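Local coordinates for protein beta-1,4-galactanase (PDB 1HJS) that hydrolyses beta-1,4-galactosidic linkages in type I arabinogalactans as a family 53 glycoside hydrolase built on a beta/alpha barrel, at residues A225-L230 with S285-G290. Residues are numbered along the deposited sequence; the frame is centred on the assembly and turned at random.
Sequences ALKSSL and SSVSRG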
loop_
_atom_site.group_PDB
_atom_site.type_symbol
_atom_site.label_atom_id
_atom_site.label_comp_id
_atom_site.label_asym_id
_atom_site.label_seq_id
_atom_site.Cartn_x
_atom_site.Cartn_y
_atom_site.Cartn_z
ATOM N N ALA A 225 -16.469 -5.502 -10.700
ATOM C CA ALA A 225 -16.079 -6.521 -9.731
ATOM C C ALA A 225 -15.506 -5.879 -8.468
ATOM O O ALA A 225 -15.701 -6.386 -7.366
ATOM C CB ALA A 225 -15.057 -7.474 -10.344
ATOM N N LEU A 226 -14.787 -4.771 -8.631
ATOM C CA LEU A 226 -14.214 -4.075 -7.481
ATOM C C LEU A 226 -15.352 -3.531 -6.624
ATOM O O LEU A 226 -15.367 -3.708 -5.406
ATOM C CB LEU A 226 -13.320 -2.917 -7.941
ATOM C CG LEU A 226 -12.702 -2.089 -6.808
ATOM C CD1 LEU A 226 -11.790 -2.966 -5.968
ATOM C CD2 LEU A 226 -11.924 -0.918 -7.394
ATOM N N LYS A 227 -16.307 -2.866 -7.270
ATOM C CA LYS A 227 -17.445 -2.303 -6.556
ATOM C C LYS A 227 -18.184 -3.379 -5.768
ATOM O O LYS A 227 -18.460 -3.208 -4.579
ATOM C CB LYS A 227 -18.409 -1.630 -7.541
ATOM C CG LYS A 227 -19.771 -1.272 -6.953
ATOM C CD LYS A 227 -19.663 -0.336 -5.753
ATOM C CE LYS A 227 -21.045 0.118 -5.293
ATOM N NZ LYS A 227 -21.001 0.965 -4.066
ATOM N N SER A 228 -18.492 -4.489 -6.432
ATOM C CA SER A 228 -19.211 -5.582 -5.784
ATOM C C SER A 228 -18.421 -6.179 -4.621
ATOM O O SER A 228 -18.972 -6.423 -3.546
ATOM C CB SER A 228 -19.531 -6.675 -6.807
ATOM O OG SER A 228 -20.283 -7.714 -6.210
ATOM N N SER A 229 -17.131 -6.417 -4.839
ATOM C CA SER A 229 -16.279 -6.991 -3.799
ATOM C C SER A 229 -16.184 -6.072 -2.580
ATOM O O SER A 229 -16.404 -6.505 -1.453
ATOM C CB SER A 229 -14.878 -7.260 -4.354
ATOM O OG SER A 229 -14.045 -7.863 -3.381
ATOM N N LEU A 230 -15.859 -4.804 -2.807
ATOM C CA LEU A 230 -15.740 -3.860 -1.702
ATOM C C LEU A 230 -17.066 -3.741 -0.951
ATOM O O LEU A 230 -17.084 -3.729 0.277
ATOM C CB LEU A 230 -15.283 -2.488 -2.216
ATOM C CG LEU A 230 -13.902 -2.462 -2.890
ATOM C CD1 LEU A 230 -13.502 -1.022 -3.183
ATOM C CD2 LEU A 230 -12.864 -3.119 -1.989
ATOM N N SER A 285 -15.417 5.613 -2.791
ATOM C CA SER A 285 -16.298 6.523 -2.068
ATOM C C SER A 285 -17.749 6.054 -2.040
ATOM O O SER A 285 -18.499 6.426 -1.142
ATOM C CB SER A 285 -16.231 7.931 -2.673
ATOM O OG SER A 285 -14.954 8.511 -2.451
ATOM N N SER A 286 -18.141 5.240 -3.016
ATOM C CA SER A 286 -19.515 4.743 -3.082
ATOM C C SER A 286 -19.720 3.566 -2.140
ATOM O O SER A 286 -20.837 3.073 -1.979
ATOM C CB SER A 286 -19.859 4.301 -4.508
ATOM O OG SER A 286 -19.260 3.051 -4.805
ATOM N N VAL A 287 -18.635 3.115 -1.523
ATOM C CA VAL A 287 -18.685 1.990 -0.601
ATOM C C VAL A 287 -18.801 2.475 0.837
ATOM O O VAL A 287 -18.216 3.492 1.206
ATOM C CB VAL A 287 -17.417 1.114 -0.737
ATOM C CG1 VAL A 287 -17.446 -0.032 0.278
ATOM C CG2 VAL A 287 -17.330 0.561 -2.146
ATOM N N SER A 288 -19.575 1.755 1.642
ATOM C CA SER A 288 -19.736 2.114 3.043
ATOM C C SER A 288 -18.360 2.114 3.709
ATOM O O SER A 288 -17.673 1.095 3.743
ATOM C CB SER A 288 -20.660 1.116 3.748
ATOM O OG SER A 288 -20.803 1.443 5.119
ATOM N N ARG A 289 -17.968 3.271 4.228
ATOM C CA ARG A 289 -16.679 3.443 4.887
ATOM C C ARG A 289 -15.489 3.322 3.937
ATOM O O ARG A 289 -14.385 2.977 4.370
ATOM C CB ARG A 289 -16.517 2.442 6.035
ATOM C CG ARG A 289 -17.705 2.389 6.983
ATOM C CD ARG A 289 -17.347 1.652 8.259
ATOM N NE ARG A 289 -16.916 2.575 9.300
ATOM C CZ ARG A 289 -16.353 2.211 10.451
ATOM N NH1 ARG A 289 -16.138 0.929 10.720
ATOM N NH2 ARG A 289 -16.017 3.135 11.345
ATOM N N GLY A 290 -15.715 3.579 2.648
ATOM C CA GLY A 290 -14.623 3.545 1.684
ATOM C C GLY A 290 -13.935 4.877 1.918
ATOM O O GLY A 290 -14.528 5.931 1.660
#
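In this beta/alpha barrel, Lys227 and Leu230 of helix 223-237 meet Ser286 and Val287 in the loop that carries the chain from helix 270-285 into the last barrel strand, 290-296. One turn of helix thus offers both a polar and an apolar anchor. With its chain bent about CB-CG (chi2 58°) and otherwise extended, Lys227 reaches across the surface to donate a hydrogen bond from NZ to Ser286 OG (2.8 Å). That hydroxyl is also hydrogen-bonded to Ile283 O at the end of the preceding helix, while NZ forms a salt bridge with Asp231 OD1, one helical turn further on. Deeper in, Val287 sends its CG2 branch against Leu230 CB at 3.7 Å. Its other branch, CG1, anti to the backbone N (chi1 177°), lies 3.7 Å from Leu230 O; Ile241 of strand 240-245 touches both residues. Val287 also begins a type II turn, closed by Gly290 N to Val287 O at 2.9 Å, which steers the chain into the strand. A leucine in place of Lys227 would probably leave Ser286 OG without its charged donor and Asp231 without this counterion. The chemistry is graded: buried apolar packing of a valine methyl on the leucine CB seats the loop on the helix, and a shared ammonium links loop hydroxyl to helix carboxylate toward solvent, where Ser286 is exposed.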